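Long-range contact in NAD(+) phosphorylase MbcT (Mycobacterium tuberculosis, PDB 6FKG), which degrades NAD(+) by phosphorolysis as the toxin of a type II toxin-antitoxin pair, killing the cell unless its antitoxin MbcA blocks the active site: residues E20-Y28 / I57-C66. Residues are numbered along the deposited sequence; the frame is centred on the assembly and turned at random.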
loop_
_atom_site.group_PDB
_atom_site.type_symbol
_atom_site.label_atom_id
_atom_site.label_comp_id
_atom_site.label_asym_id
_atom_site.label_seq_id
_atom_site.Cartn_x
_atom_site.Cartn_y
_atom_site.Cartn_z
ATOM N N GLU B 20 -12.383 -18.272 46.373
ATOM C CA GLU B 20 -12.910 -19.552 45.914
ATOM C C GLU B 20 -14.424 -19.503 45.943
ATOM O O GLU B 20 -15.034 -19.268 46.986
ATOM C CB GLU B 20 -12.392 -20.712 46.764
ATOM C CG GLU B 20 -11.014 -21.186 46.361
ATOM C CD GLU B 20 -10.664 -22.539 46.943
ATOM O OE1 GLU B 20 -11.297 -22.947 47.942
ATOM O OE2 GLU B 20 -9.750 -23.193 46.397
ATOM N N TRP B 21 -15.028 -19.721 44.786
ATOM C CA TRP B 21 -16.459 -19.559 44.650
ATOM C C TRP B 21 -17.132 -20.860 44.230
ATOM O O TRP B 21 -16.710 -21.515 43.277
ATOM C CB TRP B 21 -16.735 -18.459 43.637
ATOM C CG TRP B 21 -18.121 -17.927 43.632
ATOM C CD1 TRP B 21 -18.693 -17.109 44.562
ATOM C CD2 TRP B 21 -19.101 -18.127 42.613
ATOM N NE1 TRP B 21 -19.982 -16.798 44.187
ATOM C CE2 TRP B 21 -20.253 -17.409 42.993
ATOM C CE3 TRP B 21 -19.118 -18.848 41.417
ATOM C CZ2 TRP B 21 -21.409 -17.406 42.227
ATOM C CZ3 TRP B 21 -20.262 -18.839 40.657
ATOM C CH2 TRP B 21 -21.388 -18.116 41.056
ATOM N N SER B 22 -18.178 -21.236 44.945
ATOM C CA SER B 22 -18.957 -22.402 44.560
ATOM C C SER B 22 -20.421 -22.034 44.417
ATOM O O SER B 22 -20.997 -21.369 45.281
ATOM C CB SER B 22 -18.795 -23.525 45.584
ATOM O OG SER B 22 -17.422 -23.752 45.847
ATOM N N GLU B 23 -21.027 -22.474 43.325
ATOM C CA GLU B 23 -22.435 -22.210 43.099
ATOM C C GLU B 23 -22.969 -23.118 42.004
ATOM O O GLU B 23 -22.205 -23.603 41.167
ATOM C CB GLU B 23 -22.644 -20.739 42.719
ATOM C CG GLU B 23 -24.077 -20.321 42.437
ATOM C CD GLU B 23 -24.976 -20.403 43.658
ATOM O OE1 GLU B 23 -25.370 -21.525 44.054
ATOM O OE2 GLU B 23 -25.291 -19.332 44.219
ATOM N N THR B 24 -24.275 -23.361 42.035
ATOM C CA THR B 24 -24.969 -23.967 40.918
ATOM C C THR B 24 -25.278 -22.871 39.901
ATOM O O THR B 24 -25.965 -21.895 40.222
ATOM C CB THR B 24 -26.264 -24.653 41.364
ATOM O OG1 THR B 24 -25.950 -25.715 42.278
ATOM C CG2 THR B 24 -26.986 -25.220 40.164
ATOM N N CYS B 25 -24.752 -23.018 38.686
ATOM C CA CYS B 25 -24.856 -21.970 37.679
ATOM C C CYS B 25 -25.572 -22.456 36.431
ATOM O O CYS B 25 -25.852 -23.643 36.277
ATOM C CB CYS B 25 -23.474 -21.441 37.290
ATOM S SG CYS B 25 -22.610 -20.591 38.637
ATOM N N TYR B 26 -25.835 -21.519 35.531
ATOM C CA TYR B 26 -26.667 -21.788 34.376
ATOM C C TYR B 26 -26.079 -21.155 33.142
ATOM O O TYR B 26 -25.579 -20.025 33.163
ATOM C CB TYR B 26 -28.097 -21.263 34.616
ATOM C CG TYR B 26 -28.744 -21.922 35.802
ATOM C CD1 TYR B 26 -28.551 -21.428 37.091
ATOM C CD2 TYR B 26 -29.514 -23.065 35.642
ATOM C CE1 TYR B 26 -29.122 -22.051 38.185
ATOM C CE2 TYR B 26 -30.088 -23.686 36.722
ATOM C CZ TYR B 26 -29.894 -23.175 37.986
ATOM O OH TYR B 26 -30.473 -23.802 39.053
ATOM N N ARG B 27 -26.147 -21.905 32.056
ATOM C CA ARG B 27 -25.666 -21.451 30.779
ATOM C C ARG B 27 -26.659 -21.884 29.704
ATOM O O ARG B 27 -27.218 -22.961 29.815
ATOM C CB ARG B 27 -24.290 -22.060 30.501
ATOM C CG ARG B 27 -23.733 -21.629 29.201
ATOM C CD ARG B 27 -22.592 -22.514 28.742
ATOM N NE ARG B 27 -22.049 -21.913 27.540
ATOM C CZ ARG B 27 -21.075 -22.440 26.822
ATOM N NH1 ARG B 27 -20.527 -23.593 27.201
ATOM N NH2 ARG B 27 -20.645 -21.808 25.735
ATOM N N TYR B 28 -26.857 -21.090 28.651
ATOM C CA TYR B 28 -27.668 -21.579 27.537
ATOM C C TYR B 28 -26.798 -21.657 26.278
ATOM O O TYR B 28 -25.812 -20.925 26.127
ATOM C CB TYR B 28 -28.939 -20.702 27.319
ATOM C CG TYR B 28 -28.661 -19.386 26.631
ATOM C CD1 TYR B 28 -28.094 -18.329 27.325
ATOM C CD2 TYR B 28 -28.964 -19.202 25.289
ATOM C CE1 TYR B 28 -27.815 -17.132 26.702
ATOM C CE2 TYR B 28 -28.680 -18.004 24.652
ATOM C CZ TYR B 28 -28.107 -16.977 25.361
ATOM O OH TYR B 28 -27.833 -15.782 24.729
ATOM N N ILE B 57 -16.323 -19.261 28.957
ATOM C CA ILE B 57 -17.691 -19.738 29.158
ATOM C C ILE B 57 -18.435 -18.730 30.004
ATOM O O ILE B 57 -17.954 -18.352 31.066
ATOM C CB ILE B 57 -17.740 -21.085 29.907
ATOM C CG1 ILE B 57 -16.966 -22.179 29.175
ATOM C CG2 ILE B 57 -19.176 -21.532 30.106
ATOM C CD1 ILE B 57 -16.921 -23.463 29.997
ATOM N N TYR B 58 -19.622 -18.318 29.564
ATOM C CA TYR B 58 -20.414 -17.367 30.332
ATOM C C TYR B 58 -21.576 -18.066 31.047
ATOM O O TYR B 58 -22.400 -18.726 30.408
ATOM C CB TYR B 58 -20.917 -16.260 29.400
ATOM C CG TYR B 58 -19.816 -15.288 29.011
ATOM C CD1 TYR B 58 -18.906 -15.602 28.009
ATOM C CD2 TYR B 58 -19.670 -14.074 29.684
ATOM C CE1 TYR B 58 -17.881 -14.723 27.663
ATOM C CE2 TYR B 58 -18.651 -13.191 29.349
ATOM C CZ TYR B 58 -17.755 -13.530 28.344
ATOM O OH TYR B 58 -16.740 -12.665 28.017
ATOM N N LEU B 59 -21.610 -17.941 32.377
ATOM C CA LEU B 59 -22.657 -18.546 33.196
ATOM C C LEU B 59 -23.323 -17.502 34.072
ATOM O O LEU B 59 -22.727 -16.484 34.375
ATOM C CB LEU B 59 -22.089 -19.661 34.083
ATOM C CG LEU B 59 -21.322 -20.741 33.299
ATOM C CD1 LEU B 59 -19.869 -20.729 33.697
ATOM C CD2 LEU B 59 -21.913 -22.097 33.561
ATOM N N ALA B 60 -24.553 -17.780 34.506
ATOM C CA ALA B 60 -25.240 -16.907 35.458
ATOM C C ALA B 60 -25.490 -17.673 36.755
ATOM O O ALA B 60 -25.500 -18.903 36.731
ATOM C CB ALA B 60 -26.550 -16.412 34.870
ATOM N N ASP B 61 -25.733 -16.967 37.866
ATOM C CA ASP B 61 -25.868 -17.634 39.169
ATOM C C ASP B 61 -27.294 -18.092 39.487
ATOM O O ASP B 61 -27.565 -18.599 40.578
ATOM C CB ASP B 61 -25.361 -16.728 40.312
ATOM C CG ASP B 61 -26.275 -15.538 40.589
ATOM O OD1 ASP B 61 -26.999 -15.081 39.678
ATOM O OD2 ASP B 61 -26.271 -15.049 41.740
ATOM N N SER B 62 -28.204 -17.919 38.542
ATOM C CA SER B 62 -29.554 -18.458 38.676
ATOM C C SER B 62 -30.165 -18.649 37.303
ATOM O O SER B 62 -29.741 -18.012 36.338
ATOM C CB SER B 62 -30.444 -17.527 39.503
ATOM O OG SER B 62 -30.778 -16.358 38.761
ATOM N N ALA B 63 -31.177 -19.506 37.212
ATOM C CA ALA B 63 -31.878 -19.681 35.949
ATOM C C ALA B 63 -32.513 -18.358 35.507
ATOM O O ALA B 63 -32.564 -18.044 34.308
ATOM C CB ALA B 63 -32.939 -20.773 36.073
ATOM N N GLN B 64 -32.968 -17.571 36.478
ATOM C CA GLN B 64 -33.618 -16.297 36.154
ATOM C C GLN B 64 -32.625 -15.308 35.554
ATOM O O GLN B 64 -32.931 -14.611 34.583
ATOM C CB GLN B 64 -34.279 -15.682 37.384
ATOM C CG GLN B 64 -35.050 -14.432 37.039
ATOM C CD GLN B 64 -35.163 -13.479 38.201
ATOM O OE1 GLN B 64 -36.019 -13.640 39.067
ATOM N NE2 GLN B 64 -34.292 -12.476 38.229
ATOM N N ALA B 65 -31.432 -15.245 36.131
ATOM C CA ALA B 65 -30.395 -14.360 35.611
ATOM C C ALA B 65 -29.973 -14.797 34.215
ATOM O O ALA B 65 -29.689 -13.960 33.351
ATOM C CB ALA B 65 -29.192 -14.324 36.546
ATOM N N CYS B 66 -29.925 -16.107 34.006
ATOM C CA CYS B 66 -29.629 -16.646 32.677
ATOM C C CYS B 66 -30.688 -16.177 31.671
ATOM O O CYS B 66 -30.340 -15.782 30.558
ATOM C CB CYS B 66 -29.563 -18.166 32.705
ATOM S SG CYS B 66 -28.943 -18.865 31.149
HETATM O O HOH W 1 -24.658 -16.307 43.786
HETATM O O HOH W 2 -24.832 -18.652 28.620
#
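In the RES-domain core of MbcT, strand 20-28 crosses the end of strand 57-60 at 121°, and the two join through a single antiparallel, hydrogen-bonded bridge between Tyr-26 and Ala-60. Tyr-26 N donates to Ala-60 O (2.9 Å), and Ala-60 N returns a straighter bond to Tyr-26 O (2.8 Å, 164° at the hydrogen). Beyond this pair the strands diverge, and water 2 spans the gap from Tyr-28 N to Tyr-58 O.

The Tyr-26 side chain turns to the start of helix 63-76. With CG anti to the carbonyl carbon (chi1 -60°), the ring lies against the first turn, one face taking Ala-63 N and a CH-pi contact from Ala-63 CB, 4.1 Å from the ring centroid. That turn is capped by Ser-62, whose OG accepts from Ala-65 N (2.9 Å). Cys-66 CB closes on Tyr-26 CB, while its SG reaches the Tyr-28 ring obliquely, 4.0 Å from CD1.

Arg-27 runs the other way, extended from CG to NE, with its CG anti to the backbone N. It crosses Ile-57 at about a right angle, and Ile-57 CG2 rests over one face of the guanidinium, 3.8 Å from NH1. NH1 bonds to Ala-35 O, and NH2 to Ser-37 O and to Glu-111 O of the MbcA chain.

At the other end, water 1 donates to both Glu-23 OE2 and Asp-61 OD2, which probably eases repulsion between the two carboxylates, while Asp-61 OD1 accepts from Val-151 N. The contact thus joins one main-chain bridge to the packing of the Tyr-26 ring on the first turn of helix 63-76, and its buried arginine is satisfied partly by the antitoxin.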